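Local coordinates for hydrolase (Burkholderia cenocepacia, PDB 4QKU), which probably hydrolyses fumarylacetoacetate to fumarate and acetoacetate, the final step in the breakdown of phenylalanine and tyrosine, at residues W15-T18 / A22-S25; L96-W101 / A244-F249. All coordinates share one frame; numbering follows the deposited sequence.

Contact 1: W15-T18 / A22-S25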
loop_
_atom_site.group_PDB
_atom_site.type_symbol
_atom_site.label_atom_id
_atom_site.label_comp_id
_atom_site.label_asym_id
_atom_site.label_seq_id
_atom_site.Cartn_x
_atom_site.Cartn_y
_atom_site.Cartn_z
ATOM N N TRP B 15 -31.214 -15.260 3.732
ATOM C CA TRP B 15 -29.877 -15.818 3.753
ATOM C C TRP B 15 -29.581 -16.459 5.075
ATOM O O TRP B 15 -28.656 -17.257 5.172
ATOM C CB TRP B 15 -28.836 -14.732 3.480
ATOM C CG TRP B 15 -28.718 -13.673 4.554
ATOM C CD1 TRP B 15 -29.420 -12.509 4.616
ATOM C CD2 TRP B 15 -27.841 -13.668 5.693
ATOM N NE1 TRP B 15 -29.032 -11.781 5.706
ATOM C CE2 TRP B 15 -28.079 -12.474 6.399
ATOM C CE3 TRP B 15 -26.886 -14.558 6.187
ATOM C CZ2 TRP B 15 -27.388 -12.141 7.576
ATOM C CZ3 TRP B 15 -26.200 -14.226 7.358
ATOM C CH2 TRP B 15 -26.454 -13.029 8.032
ATOM N N ARG B 16 -30.366 -16.122 6.089
ATOM C CA ARG B 16 -30.162 -16.728 7.397
ATOM C C ARG B 16 -30.542 -18.210 7.414
ATOM O O ARG B 16 -30.052 -18.965 8.268
ATOM C CB ARG B 16 -30.880 -15.935 8.488
ATOM C CG ARG B 16 -30.229 -14.589 8.727
ATOM C CD ARG B 16 -31.010 -13.781 9.735
ATOM N NE ARG B 16 -30.304 -12.580 10.182
ATOM C CZ ARG B 16 -29.335 -12.551 11.101
ATOM N NH1 ARG B 16 -28.908 -13.664 11.698
ATOM N NH2 ARG B 16 -28.767 -11.388 11.424
ATOM N N ALA B 17 -31.367 -18.632 6.454
ATOM C CA ALA B 17 -31.700 -20.057 6.250
ATOM C C ALA B 17 -30.479 -20.893 5.801
ATOM O O ALA B 17 -30.392 -22.093 6.093
ATOM C CB ALA B 17 -32.828 -20.184 5.238
ATOM N N THR B 18 -29.540 -20.244 5.119
ATOM C CA THR B 18 -28.310 -20.881 4.692
ATOM C C THR B 18 -27.364 -21.165 5.860
ATOM O O THR B 18 -26.351 -21.823 5.661
ATOM C CB THR B 18 -27.523 -20.005 3.688
ATOM O OG1 THR B 18 -27.047 -18.818 4.350
ATOM C CG2 THR B 18 -28.379 -19.626 2.479
ATOM N N ALA B 22 -28.704 -28.032 10.205
ATOM C CA ALA B 22 -29.327 -29.262 9.708
ATOM C C ALA B 22 -29.162 -29.416 8.201
ATOM O O ALA B 22 -29.330 -30.496 7.668
ATOM C CB ALA B 22 -30.802 -29.272 10.058
ATOM N N ARG B 23 -28.813 -28.348 7.507
ATOM C CA ARG B 23 -28.678 -28.425 6.070
ATOM C C ARG B 23 -27.459 -29.281 5.693
ATOM O O ARG B 23 -26.416 -29.265 6.366
ATOM C CB ARG B 23 -28.602 -27.009 5.466
ATOM C CG ARG B 23 -28.872 -26.980 3.982
ATOM C CD ARG B 23 -29.166 -25.581 3.487
ATOM N NE ARG B 23 -30.521 -25.143 3.813
ATOM C CZ ARG B 23 -31.089 -24.032 3.343
ATOM N NH1 ARG B 23 -30.433 -23.210 2.511
ATOM N NH2 ARG B 23 -32.317 -23.709 3.713
ATOM N N LYS B 24 -27.604 -30.030 4.603
ATOM C CA LYS B 24 -26.551 -30.936 4.108
ATOM C C LYS B 24 -26.529 -30.903 2.591
ATOM O O LYS B 24 -27.531 -30.546 1.960
ATOM C CB LYS B 24 -26.820 -32.386 4.575
ATOM C CG LYS B 24 -26.902 -32.587 6.078
ATOM C CD LYS B 24 -25.551 -32.369 6.753
ATOM C CE LYS B 24 -25.733 -31.880 8.174
ATOM N NZ LYS B 24 -24.437 -31.542 8.801
ATOM N N SER B 25 -25.408 -31.350 2.016
ATOM C CA SER B 25 -25.245 -31.428 0.571
ATOM C C SER B 25 -25.238 -32.854 -0.000
ATOM O O SER B 25 -24.906 -33.829 0.690
ATOM C CB SER B 25 -23.960 -30.727 0.182
ATOM O OG SER B 25 -23.905 -30.525 -1.220
#
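The guanidinium group of Arg23 lies flat against the backbone of Ala17, with the carbonyl oxygen of that residue over its centre. Ala17 O comes to 3.4 Å from Arg23 CZ, and NE, NH1 and NH2 surround this point at somewhat longer range. The approach is thus onto a face, whereas the N-H bonds of the guanidinium lie in its own plane; even Arg23 NH2, 3.5 Å from Ala17 O, has too poor an angle for a hydrogen bond. The two terminal nitrogens then settle on different neighbours: NH2 is 3.9 Å from Ala17 CB, while NH1 passes 3.8 Å from Thr18 CA and reaches the methyl CG2 of the threonine at longer range. Arg23 gets there with CG anti to the backbone N (chi1 -163°), and a bend at chi3 (-77°) then turns the guanidinium over the short 3-10 segment at Ala17 and Thr18. On that segment the backbone turns back on itself through a bond of 3.1 Å from Thr18 N to Trp15 O. Two side-chain hydrogen bonds run to helix 98-111, from NH1 of Arg23 to Ser109 OG and between Thr18 OG1 and Arg105 NE, so both sides of the contact rest on the same helix. Between the segments themselves, a carbonyl dipole set over a cationic face probably contributes some electrostatic attraction, supplemented by modest van der Waals packing, while Arg23 NH1 makes its hydrogen bond to the helix.

Contact 2: L96-W101 / A244-F249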
loop_
_atom_site.group_PDB
_atom_site.type_symbol
_atom_site.label_atom_id
_atom_site.label_comp_id
_atom_site.label_asym_id
_atom_site.label_seq_id
_atom_site.Cartn_x
_atom_site.Cartn_y
_atom_site.Cartn_z
ATOM N N LEU B 96 -20.000 -5.619 -6.560
ATOM C CA LEU B 96 -21.458 -5.643 -6.751
ATOM C C LEU B 96 -22.262 -5.456 -5.460
ATOM O O LEU B 96 -23.458 -5.190 -5.524
ATOM C CB LEU B 96 -21.895 -6.947 -7.405
ATOM C CG LEU B 96 -21.395 -7.185 -8.824
ATOM C CD1 LEU B 96 -21.714 -8.599 -9.258
ATOM C CD2 LEU B 96 -21.975 -6.149 -9.800
ATOM N N GLY B 97 -21.646 -5.660 -4.290
ATOM C CA GLY B 97 -22.317 -5.386 -3.017
ATOM C C GLY B 97 -22.989 -6.564 -2.336
ATOM O O GLY B 97 -23.132 -7.663 -2.887
ATOM N N ARG B 98 -23.445 -6.303 -1.120
ATOM C CA ARG B 98 -23.950 -7.349 -0.247
ATOM C C ARG B 98 -25.186 -8.095 -0.757
ATOM O O ARG B 98 -25.341 -9.277 -0.489
ATOM C CB ARG B 98 -24.234 -6.781 1.142
ATOM C CG ARG B 98 -24.425 -7.870 2.166
ATOM C CD ARG B 98 -24.125 -7.370 3.558
ATOM N NE ARG B 98 -25.121 -6.399 4.000
ATOM C CZ ARG B 98 -25.167 -5.895 5.232
ATOM N NH1 ARG B 98 -26.110 -5.023 5.565
ATOM N NH2 ARG B 98 -24.256 -6.270 6.136
ATOM N N ASP B 99 -26.078 -7.407 -1.446
ATOM C CA ASP B 99 -27.265 -8.072 -1.984
ATOM C C ASP B 99 -26.855 -9.153 -2.957
ATOM O O ASP B 99 -27.415 -10.239 -2.950
ATOM C CB ASP B 99 -28.219 -7.079 -2.659
ATOM C CG ASP B 99 -28.883 -6.137 -1.660
ATOM O OD1 ASP B 99 -28.795 -6.395 -0.425
ATOM O OD2 ASP B 99 -29.482 -5.131 -2.109
ATOM N N ALA B 100 -25.840 -8.865 -3.761
ATOM C CA ALA B 100 -25.307 -9.851 -4.700
ATOM C C ALA B 100 -24.615 -11.033 -3.985
ATOM O O ALA B 100 -24.832 -12.194 -4.360
ATOM C CB ALA B 100 -24.352 -9.166 -5.677
ATOM N N TRP B 101 -23.817 -10.741 -2.958
ATOM C CA TRP B 101 -23.112 -11.779 -2.216
ATOM C C TRP B 101 -24.123 -12.758 -1.665
ATOM O O TRP B 101 -23.941 -13.974 -1.750
ATOM C CB TRP B 101 -22.293 -11.235 -1.026
ATOM C CG TRP B 101 -21.428 -10.047 -1.301
ATOM C CD1 TRP B 101 -20.935 -9.630 -2.520
ATOM C CD2 TRP B 101 -20.911 -9.129 -0.332
ATOM N NE1 TRP B 101 -20.177 -8.508 -2.352
ATOM C CE2 TRP B 101 -20.153 -8.177 -1.023
ATOM C CE3 TRP B 101 -21.003 -9.034 1.049
ATOM C CZ2 TRP B 101 -19.511 -7.137 -0.382
ATOM C CZ3 TRP B 101 -20.350 -7.981 1.685
ATOM C CH2 TRP B 101 -19.619 -7.056 0.966
ATOM N N ALA B 244 -19.624 -0.126 10.028
ATOM C CA ALA B 244 -18.359 -0.692 9.519
ATOM C C ALA B 244 -18.467 -2.088 8.972
ATOM O O ALA B 244 -17.906 -2.392 7.940
ATOM C CB ALA B 244 -17.259 -0.645 10.588
ATOM N N GLU B 245 -19.148 -2.950 9.691
ATOM C CA GLU B 245 -19.192 -4.340 9.296
ATOM C C GLU B 245 -19.903 -4.553 7.967
ATOM O O GLU B 245 -19.594 -5.499 7.250
ATOM C CB GLU B 245 -19.884 -5.182 10.382
ATOM C CG GLU B 245 -18.907 -5.820 11.346
ATOM C CD GLU B 245 -19.614 -6.706 12.320
ATOM O OE1 GLU B 245 -19.399 -6.562 13.546
ATOM O OE2 GLU B 245 -20.390 -7.561 11.843
ATOM N N ALA B 246 -20.866 -3.700 7.652
ATOM C CA ALA B 246 -21.500 -3.776 6.350
ATOM C C ALA B 246 -20.481 -3.592 5.229
ATOM O O ALA B 246 -20.744 -4.006 4.102
ATOM C CB ALA B 246 -22.609 -2.738 6.204
ATOM N N HIS B 247 -19.358 -2.944 5.523
ATOM C CA HIS B 247 -18.306 -2.745 4.514
ATOM C C HIS B 247 -17.342 -3.909 4.336
ATOM O O HIS B 247 -16.428 -3.804 3.490
ATOM C CB HIS B 247 -17.451 -1.504 4.843
ATOM C CG HIS B 247 -18.162 -0.206 4.663
ATOM N ND1 HIS B 247 -17.939 0.608 3.577
ATOM C CD2 HIS B 247 -19.089 0.420 5.426
ATOM C CE1 HIS B 247 -18.709 1.675 3.671
ATOM N NE2 HIS B 247 -19.420 1.585 4.787
ATOM N N ILE B 248 -17.502 -4.969 5.127
ATOM C CA ILE B 248 -16.561 -6.074 5.169
ATOM C C ILE B 248 -17.120 -7.266 4.428
ATOM O O ILE B 248 -18.215 -7.704 4.720
ATOM C CB ILE B 248 -16.261 -6.481 6.624
ATOM C CG1 ILE B 248 -15.620 -5.318 7.381
ATOM C CG2 ILE B 248 -15.358 -7.723 6.678
ATOM C CD1 ILE B 248 -15.193 -5.639 8.809
ATOM N N PHE B 249 -16.356 -7.816 3.495
ATOM C CA PHE B 249 -16.805 -8.969 2.726
ATOM C C PHE B 249 -16.556 -10.283 3.461
ATOM O O PHE B 249 -17.460 -11.093 3.600
ATOM C CB PHE B 249 -16.093 -9.038 1.399
ATOM C CG PHE B 249 -16.465 -10.232 0.556
ATOM C CD1 PHE B 249 -17.784 -10.467 0.207
ATOM C CD2 PHE B 249 -15.480 -11.084 0.047
ATOM C CE1 PHE B 249 -18.124 -11.549 -0.590
ATOM C CE2 PHE B 249 -15.812 -12.152 -0.771
ATOM C CZ PHE B 249 -17.137 -12.383 -1.094
#
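A 2.9 Å bond from His247 N to Ala244 O closes the 3-10 turn that presents Ala246 to the guanidinium of Arg98. Arg98 NH2 lies 3.7 Å from Ala246 CA, and Ala246 CB sits over one face of the group, so a methyl packs on a flat cation. Deeper in, Phe249 drives its edge into the face of Trp101 in a T-shaped pair, the planes meeting at 69°. Phe249 CD1 is 3.4 Å from Trp101 CD2 and stands over the middle of the indole face. The phenyl swings directly opposite the backbone N (chi1 178°), which carries its edge to the indole. The other indole face lies on Gly97 C and Arg98 CA of its own helix start, which sandwiches the tryptophan, and its NE1 is hydrogen-bonded to Ile94 O. Trp101 CZ3 also passes 3.7 Å from Ile248 O. The contact thereby joins the first turn of helix 98-111, in the N-terminal family region, to the start of strand 248-259 in the C-terminal one; behind that strand start, Ile248 packs on helix 349-357, while the backbone of Phe249 pairs with Ile228 and Leu289.

Helix 98-111 is common to both contacts: its first turn supplies Arg98 and Trp101 to contact 2, while Arg105 and Ser109 farther along it bind residues of contact 1. Their centres lie about 20 Å apart and their nearest atoms about 7 Å, so the contacts do not touch. Contact 1 is a local, partly buried meeting within the segment before strand 44-49, small in area and based on a guanidinium over a carbonyl. Contact 2 bridges residues far apart in sequence, joins the N-terminal and C-terminal family regions, and is mainly buried aromatic packing, with an arginine over an alanine at its more exposed margin. Both lie away from the predicted substrate-binding residues and the bound sodium ion.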